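Local coordinates for protein NADH-rubredoxin oxidoreductase (Clostridium acetobutylicum, PDB 3KLJ) that uses its bound FAD to pass electrons from NADH to rubredoxin, feeding a chain that scavenges dioxygen in an obligate anaerobe, at residues 114-128 and 218-232. Sequence-based numbering, arbitrary orientation.
With FAD (flavin-adenine dinucleotide), chain B.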
loop_
_atom_site.group_PDB
_atom_site.type_symbol
_atom_site.label_atom_id
_atom_site.label_comp_id
_atom_site.label_asym_id
_atom_site.label_seq_id
_atom_site.Cartn_x
_atom_site.Cartn_y
_atom_site.Cartn_z
ATOM N N SER A 114 -7.058 3.724 -2.133
ATOM C CA SER A 114 -6.580 3.337 -3.456
ATOM C C SER A 114 -7.540 2.418 -4.202
ATOM O O SER A 114 -8.477 1.875 -3.625
ATOM C CB SER A 114 -5.208 2.645 -3.347
ATOM O OG SER A 114 -4.245 3.515 -2.783
ATOM N N ILE A 115 -7.260 2.241 -5.490
ATOM C CA ILE A 115 -7.990 1.330 -6.346
ATOM C C ILE A 115 -6.971 0.497 -7.143
ATOM O O ILE A 115 -6.000 1.033 -7.676
ATOM C CB ILE A 115 -9.010 2.068 -7.264
ATOM C CG1 ILE A 115 -9.874 1.054 -8.037
ATOM C CG2 ILE A 115 -8.313 3.079 -8.201
ATOM C CD1 ILE A 115 -11.227 1.619 -8.526
ATOM N N ALA A 116 -7.194 -0.812 -7.191
ATOM C CA ALA A 116 -6.301 -1.725 -7.896
ATOM C C ALA A 116 -6.258 -1.408 -9.388
ATOM O O ALA A 116 -7.299 -1.136 -9.999
ATOM C CB ALA A 116 -6.731 -3.160 -7.670
ATOM N N ASN A 117 -5.051 -1.414 -9.955
ATOM C CA ASN A 117 -4.876 -1.315 -11.397
ATOM C C ASN A 117 -5.494 -2.529 -12.080
ATOM O O ASN A 117 -5.264 -3.667 -11.673
ATOM C CB ASN A 117 -3.398 -1.231 -11.775
ATOM C CG ASN A 117 -2.732 0.036 -11.274
ATOM O OD1 ASN A 117 -3.324 1.119 -11.274
ATOM N ND2 ASN A 117 -1.483 -0.096 -10.843
ATOM N N LYS A 118 -6.289 -2.281 -13.110
ATOM C CA LYS A 118 -6.925 -3.361 -13.850
ATOM C C LYS A 118 -6.231 -3.566 -15.182
ATOM O O LYS A 118 -6.058 -2.622 -15.952
ATOM C CB LYS A 118 -8.422 -3.094 -14.039
ATOM C CG LYS A 118 -9.310 -3.722 -12.960
ATOM C CD LYS A 118 -9.397 -2.854 -11.711
ATOM C CE LYS A 118 -10.009 -3.596 -10.522
ATOM N NZ LYS A 118 -10.067 -2.716 -9.304
ATOM N N ILE A 119 -5.805 -4.801 -15.426
ATOM C CA ILE A 119 -5.247 -5.186 -16.716
ATOM C C ILE A 119 -6.066 -6.312 -17.350
ATOM O O ILE A 119 -6.745 -7.072 -16.656
ATOM C CB ILE A 119 -3.773 -5.617 -16.610
ATOM C CG1 ILE A 119 -3.604 -6.738 -15.577
ATOM C CG2 ILE A 119 -2.877 -4.410 -16.291
ATOM C CD1 ILE A 119 -2.387 -7.610 -15.811
ATOM N N LYS A 120 -6.009 -6.400 -18.673
ATOM C CA LYS A 120 -6.622 -7.508 -19.389
ATOM C C LYS A 120 -5.655 -8.692 -19.386
ATOM O O LYS A 120 -4.459 -8.519 -19.627
ATOM C CB LYS A 120 -6.950 -7.090 -20.821
ATOM C CG LYS A 120 -8.269 -7.622 -21.340
ATOM C CD LYS A 120 -9.430 -6.762 -20.853
ATOM C CE LYS A 120 -10.595 -6.832 -21.819
ATOM N NZ LYS A 120 -11.656 -5.850 -21.465
ATOM N N VAL A 121 -6.171 -9.877 -19.074
ATOM C CA VAL A 121 -5.379 -11.110 -19.075
ATOM C C VAL A 121 -5.985 -12.087 -20.084
ATOM O O VAL A 121 -7.143 -12.481 -19.931
ATOM C CB VAL A 121 -5.348 -11.784 -17.679
ATOM C CG1 VAL A 121 -4.588 -13.112 -17.726
ATOM C CG2 VAL A 121 -4.744 -10.857 -16.634
ATOM N N PRO A 122 -5.208 -12.486 -21.112
ATOM C CA PRO A 122 -5.752 -13.375 -22.139
ATOM C C PRO A 122 -6.025 -14.766 -21.572
ATOM O O PRO A 122 -5.244 -15.259 -20.746
ATOM C CB PRO A 122 -4.635 -13.434 -23.193
ATOM C CG PRO A 122 -3.629 -12.382 -22.794
ATOM C CD PRO A 122 -3.779 -12.206 -21.329
ATOM N N HIS A 123 -7.139 -15.365 -22.002
ATOM C CA HIS A 123 -7.569 -16.719 -21.604
ATOM C C HIS A 123 -8.346 -16.784 -20.282
ATOM O O HIS A 123 -8.933 -17.817 -19.958
ATOM C CB HIS A 123 -6.394 -17.716 -21.599
ATOM C CG HIS A 123 -5.723 -17.861 -22.928
ATOM N ND1 HIS A 123 -6.357 -18.397 -24.029
ATOM C CD2 HIS A 123 -4.474 -17.532 -23.336
ATOM C CE1 HIS A 123 -5.528 -18.395 -25.057
ATOM N NE2 HIS A 123 -4.378 -17.876 -24.663
ATOM N N ALA A 124 -8.355 -15.686 -19.532
ATOM C CA ALA A 124 -9.033 -15.647 -18.239
ATOM C C ALA A 124 -10.464 -15.140 -18.372
ATOM O O ALA A 124 -10.696 -14.035 -18.872
ATOM C CB ALA A 124 -8.259 -14.785 -17.253
ATOM N N ASP A 125 -11.417 -15.952 -17.925
ATOM C CA ASP A 125 -12.813 -15.523 -17.866
ATOM C C ASP A 125 -13.003 -14.468 -16.780
ATOM O O ASP A 125 -13.577 -13.406 -17.030
ATOM C CB ASP A 125 -13.747 -16.714 -17.635
ATOM C CG ASP A 125 -14.306 -17.284 -18.931
ATOM O OD1 ASP A 125 -13.542 -17.432 -19.910
ATOM O OD2 ASP A 125 -15.519 -17.590 -18.965
ATOM N N GLU A 126 -12.512 -14.765 -15.582
ATOM C CA GLU A 126 -12.622 -13.846 -14.463
ATOM C C GLU A 126 -11.236 -13.499 -13.934
ATOM O O GLU A 126 -10.413 -14.391 -13.710
ATOM C CB GLU A 126 -13.485 -14.454 -13.352
ATOM C CG GLU A 126 -13.882 -13.462 -12.247
ATOM C CD GLU A 126 -15.108 -13.904 -11.448
ATOM O OE1 GLU A 126 -15.640 -15.008 -11.712
ATOM O OE2 GLU A 126 -15.540 -13.139 -10.553
ATOM N N ILE A 127 -10.978 -12.204 -13.769
ATOM C CA ILE A 127 -9.752 -11.729 -13.133
ATOM C C ILE A 127 -10.087 -11.196 -11.750
ATOM O O ILE A 127 -11.021 -10.416 -11.586
ATOM C CB ILE A 127 -9.022 -10.632 -13.963
ATOM C CG1 ILE A 127 -8.386 -11.221 -15.225
ATOM C CG2 ILE A 127 -7.934 -9.971 -13.143
ATOM C CD1 ILE A 127 -9.216 -11.035 -16.483
ATOM N N PHE A 128 -9.321 -11.635 -10.759
ATOM C CA PHE A 128 -9.485 -11.179 -9.395
ATOM C C PHE A 128 -8.335 -10.263 -9.022
ATOM O O PHE A 128 -7.244 -10.335 -9.605
ATOM C CB PHE A 128 -9.528 -12.371 -8.434
ATOM C CG PHE A 128 -10.693 -13.295 -8.673
ATOM C CD1 PHE A 128 -10.569 -14.382 -9.525
ATOM C CD2 PHE A 128 -11.926 -13.052 -8.069
ATOM C CE1 PHE A 128 -11.655 -15.226 -9.764
ATOM C CE2 PHE A 128 -13.019 -13.895 -8.299
ATOM C CZ PHE A 128 -12.880 -14.978 -9.145
ATOM N N ILE A 218 -3.680 -20.689 -17.003
ATOM C CA ILE A 218 -4.621 -19.595 -16.737
ATOM C C ILE A 218 -6.067 -20.090 -16.585
ATOM O O ILE A 218 -6.741 -19.760 -15.603
ATOM C CB ILE A 218 -4.485 -18.447 -17.778
ATOM C CG1 ILE A 218 -3.268 -17.575 -17.417
ATOM C CG2 ILE A 218 -5.741 -17.588 -17.822
ATOM C CD1 ILE A 218 -2.839 -16.577 -18.485
ATOM N N ARG A 219 -6.512 -20.910 -17.543
ATOM C CA ARG A 219 -7.860 -21.478 -17.556
ATOM C C ARG A 219 -8.173 -22.270 -16.283
ATOM O O ARG A 219 -9.280 -22.087 -15.671
ATOM C CB ARG A 219 -8.009 -22.394 -18.774
ATOM C CG ARG A 219 -9.291 -22.226 -19.564
ATOM C CD ARG A 219 -9.244 -23.037 -20.871
ATOM N NE ARG A 219 -8.149 -22.606 -21.755
ATOM C CZ ARG A 219 -7.132 -23.383 -22.143
ATOM N NH1 ARG A 219 -7.042 -24.670 -21.747
ATOM N NH2 ARG A 219 -6.201 -22.872 -22.946
ATOM N N SER A 220 -7.187 -23.140 -15.888
ATOM C CA SER A 220 -7.373 -24.052 -14.758
ATOM C C SER A 220 -7.117 -23.410 -13.390
ATOM O O SER A 220 -7.265 -24.076 -12.363
ATOM C CB SER A 220 -6.495 -25.301 -14.926
ATOM O OG SER A 220 -5.120 -24.966 -14.919
ATOM N N SER A 221 -6.746 -22.128 -13.377
ATOM C CA SER A 221 -6.450 -21.427 -12.125
ATOM C C SER A 221 -7.435 -20.310 -11.794
ATOM O O SER A 221 -8.093 -19.755 -12.678
ATOM C CB SER A 221 -5.046 -20.814 -12.162
ATOM O OG SER A 221 -4.084 -21.744 -12.608
ATOM N N CYS A 222 -7.517 -19.984 -10.508
ATOM C CA CYS A 222 -8.082 -18.713 -10.079
ATOM C C CYS A 222 -7.004 -17.667 -10.366
ATOM O O CYS A 222 -5.891 -17.761 -9.850
ATOM C CB CYS A 222 -8.440 -18.764 -8.592
ATOM S SG CYS A 222 -8.659 -17.165 -7.788
ATOM N N VAL A 223 -7.317 -16.702 -11.227
ATOM C CA VAL A 223 -6.301 -15.743 -11.661
ATOM C C VAL A 223 -6.445 -14.402 -10.950
ATOM O O VAL A 223 -7.498 -13.749 -10.987
ATOM C CB VAL A 223 -6.183 -15.609 -13.221
ATOM C CG1 VAL A 223 -6.510 -16.939 -13.919
ATOM C CG2 VAL A 223 -7.060 -14.516 -13.760
ATOM N N ILE A 224 -5.373 -14.024 -10.266
ATOM C CA ILE A 224 -5.347 -12.818 -9.449
ATOM C C ILE A 224 -4.269 -11.881 -9.981
ATOM O O ILE A 224 -3.109 -12.255 -10.086
ATOM C CB ILE A 224 -5.060 -13.163 -7.962
ATOM C CG1 ILE A 224 -5.927 -14.346 -7.511
ATOM C CG2 ILE A 224 -5.294 -11.959 -7.076
ATOM C CD1 ILE A 224 -5.232 -15.303 -6.592
ATOM N N THR A 225 -4.658 -10.664 -10.331
ATOM C CA THR A 225 -3.687 -9.668 -10.759
ATOM C C THR A 225 -3.262 -8.839 -9.556
ATOM O O THR A 225 -4.095 -8.386 -8.781
ATOM C CB THR A 225 -4.223 -8.782 -11.908
ATOM O OG1 THR A 225 -5.509 -8.253 -11.554
ATOM C CG2 THR A 225 -4.332 -9.599 -13.199
ATOM N N ALA A 226 -1.955 -8.711 -9.379
ATOM C CA ALA A 226 -1.356 -7.915 -8.314
ATOM C C ALA A 226 -0.382 -6.988 -9.030
ATOM O O ALA A 226 0.828 -7.230 -9.064
ATOM C CB ALA A 226 -0.630 -8.829 -7.312
ATOM N N VAL A 227 -0.938 -5.947 -9.641
ATOM C CA VAL A 227 -0.196 -5.074 -10.549
ATOM C C VAL A 227 -0.249 -3.619 -10.073
ATOM O O VAL A 227 -0.250 -2.677 -10.867
ATOM C CB VAL A 227 -0.692 -5.214 -12.024
ATOM C CG1 VAL A 227 -0.206 -6.519 -12.626
ATOM C CG2 VAL A 227 -2.212 -5.114 -12.105
ATOM N N GLY A 228 -0.294 -3.451 -8.761
ATOM C CA GLY A 228 -0.214 -2.142 -8.176
ATOM C C GLY A 228 -1.570 -1.487 -8.051
ATOM O O GLY A 228 -2.611 -2.058 -8.408
ATOM N N VAL A 229 -1.528 -0.248 -7.589
ATOM C CA VAL A 229 -2.668 0.418 -7.008
ATOM C C VAL A 229 -2.480 1.915 -7.271
ATOM O O VAL A 229 -1.344 2.367 -7.409
ATOM C CB VAL A 229 -2.681 0.022 -5.489
ATOM C CG1 VAL A 229 -2.688 1.196 -4.549
ATOM C CG2 VAL A 229 -3.737 -1.045 -5.180
ATOM N N LYS A 230 -3.581 2.666 -7.395
ATOM C CA LYS A 230 -3.538 4.136 -7.546
ATOM C C LYS A 230 -4.555 4.824 -6.626
ATOM O O LYS A 230 -5.606 4.247 -6.329
ATOM C CB LYS A 230 -3.866 4.553 -8.993
ATOM C CG LYS A 230 -2.796 4.253 -10.031
ATOM C CD LYS A 230 -3.204 4.852 -11.392
ATOM C CE LYS A 230 -2.164 4.604 -12.462
ATOM N NZ LYS A 230 -2.156 3.192 -12.929
ATOM N N PRO A 231 -4.268 6.063 -6.195
ATOM C CA PRO A 231 -5.258 6.834 -5.449
ATOM C C PRO A 231 -6.655 6.787 -6.076
ATOM O O PRO A 231 -6.811 6.941 -7.278
ATOM C CB PRO A 231 -4.692 8.254 -5.518
ATOM C CG PRO A 231 -3.207 8.014 -5.405
ATOM C CD PRO A 231 -2.986 6.798 -6.296
ATOM N N ASN A 232 -7.654 6.548 -5.238
ATOM C CA ASN A 232 -9.038 6.467 -5.673
ATOM C C ASN A 232 -9.672 7.849 -5.492
ATOM O O ASN A 232 -10.073 8.206 -4.386
ATOM C CB ASN A 232 -9.743 5.394 -4.837
ATOM C CG ASN A 232 -11.095 4.978 -5.399
ATOM O OD1 ASN A 232 -11.635 5.594 -6.315
ATOM N ND2 ASN A 232 -11.652 3.918 -4.828
HETATM P PA FAD B . -8.056 2.431 2.346
HETATM O O1A FAD B . -8.132 2.002 0.905
HETATM O O2A FAD B . -7.547 1.339 3.256
HETATM O O5B FAD B . -9.494 2.925 2.832
HETATM C C5B FAD B . -10.250 3.837 2.057
HETATM C C4B FAD B . -11.736 3.506 2.194
HETATM O O4B FAD B . -12.512 4.494 1.518
HETATM C C3B FAD B . -12.067 2.167 1.541
HETATM O O3B FAD B . -12.793 1.367 2.461
HETATM C C2B FAD B . -12.909 2.515 0.328
HETATM O O2B FAD B . -13.932 1.573 0.091
HETATM C C1B FAD B . -13.498 3.863 0.718
HETATM N N9A FAD B . -13.866 4.704 -0.435
HETATM C C8A FAD B . -13.230 4.791 -1.645
HETATM N N7A FAD B . -13.893 5.684 -2.417
HETATM C C5A FAD B . -14.938 6.175 -1.720
HETATM C C6A FAD B . -15.931 7.101 -2.040
HETATM N N6A FAD B . -16.118 7.469 -3.309
HETATM N N1A FAD B . -16.896 7.400 -1.094
HETATM C C2A FAD B . -16.879 6.793 0.149
HETATM N N3A FAD B . -15.898 5.868 0.453
HETATM C C4A FAD B . -14.936 5.566 -0.468
HETATM N N1 FAD B . 0.734 -1.302 3.748
HETATM C C2 FAD B . 1.888 -1.404 4.495
HETATM O O2 FAD B . 2.400 -0.396 4.951
HETATM N N3 FAD B . 2.455 -2.634 4.759
HETATM C C4 FAD B . 1.875 -3.776 4.258
HETATM O O4 FAD B . 2.416 -4.860 4.499
HETATM C C4X FAD B . 0.709 -3.688 3.484
HETATM N N5 FAD B . 0.100 -4.826 2.976
HETATM C C5X FAD B . -1.052 -4.730 2.218
HETATM C C6 FAD B . -1.658 -5.883 1.703
HETATM C C7 FAD B . -2.835 -5.769 0.946
HETATM C C7M FAD B . -3.488 -7.001 0.390
HETATM C C8 FAD B . -3.391 -4.514 0.697
HETATM C C8M FAD B . -4.650 -4.362 -0.119
HETATM C C9 FAD B . -2.780 -3.375 1.207
HETATM C C9A FAD B . -1.614 -3.477 1.972
HETATM N N10 FAD B . -1.011 -2.331 2.486
HETATM C C10 FAD B . 0.142 -2.437 3.239
HETATM C "C1'" FAD B . -1.595 -0.985 2.205
HETATM C "C2'" FAD B . -2.444 -0.464 3.344
HETATM O "O2'" FAD B . -3.568 -1.309 3.485
HETATM C "C3'" FAD B . -2.875 0.941 2.974
HETATM O "O3'" FAD B . -1.743 1.791 2.946
HETATM C "C4'" FAD B . -3.891 1.530 3.938
HETATM O "O4'" FAD B . -5.034 0.689 4.031
HETATM C "C5'" FAD B . -4.333 2.885 3.400
HETATM O "O5'" FAD B . -5.406 3.320 4.194
HETATM P P FAD B . -6.408 4.417 3.630
HETATM O O1P FAD B . -7.428 4.743 4.709
HETATM O O2P FAD B . -5.664 5.616 3.097
HETATM O O3P FAD B . -7.114 3.735 2.348
HETATM O O HOH W 1 -10.345 2.973 -2.133
HETATM O O HOH W 2 0.400 2.397 -10.324
HETATM O O HOH W 3 -5.514 -5.689 -10.159
HETATM O O HOH W 4 -9.655 -16.518 -12.688
#
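Ile115 and Lys230 pair through two backbone hydrogen bonds, Ile115 N to Lys230 O (2.7 Å) and Lys230 N to Ile115 O (2.9 Å), making a two-stranded antiparallel ribbon of 114-116 and 229-231. Asn117 N carries the ladder on to Gly228 O. The Asn117 amide then works at both ends: ND2 gives an almost straight bond to Val227 O (2.9 Å), which lies in the amide plane, while OD1 receives Lys230 NZ (2.9 Å) from above that plane. A bend at the end of the lysine chain (chi4 74°) turns NZ back to OD1. Asparagine suits the site because its amide can donate and accept at once. Glycine suits position 228, where the backbone (phi 88°) leaves no room for a CB beside the preceding carbonyl O.

After the type II turn Val121 to Ala124 reverses the chain, a second, parallel pairing forms: Phe128 N is hydrogen-bonded to Val223 O, and Thr225 N to Phe128 O (2.7 Å). At its start a water accepts from Val223 N and donates to Glu126 O.

Methyl groups meet between the two pairings. Thr225 contributes CG2, against Val121 CG2 (3.7 Å) and Ile119, whose CD1 faces Val227 CG1 tip to tip. Ala124 CB is small enough to rest on both Val223 CG2 and Ile218 CG2 (3.8 Å from the latter). With SG anti to the backbone N (chi1 162°), Cys222 reaches the CD1 side of Phe128 in an oblique sulfur-aromatic contact, SG 4.5 Å from the ring centroid.

The ribbon links the FAD- and NADH-binding domains, as in the glutathione reductase fold. Ser114, hydrogen-bonded through N to Tyr131 OH and through OG to Asp265, both FAD-binding residues, and Asn232 bring it to the cofactor. At the far end, strand 127-128 edges the parallel sheet of the NADH-binding domain, where 222-225 pairs with 149-152, Phe128 packs on helix 133-146 and Ile224 also reaches helix 156-168.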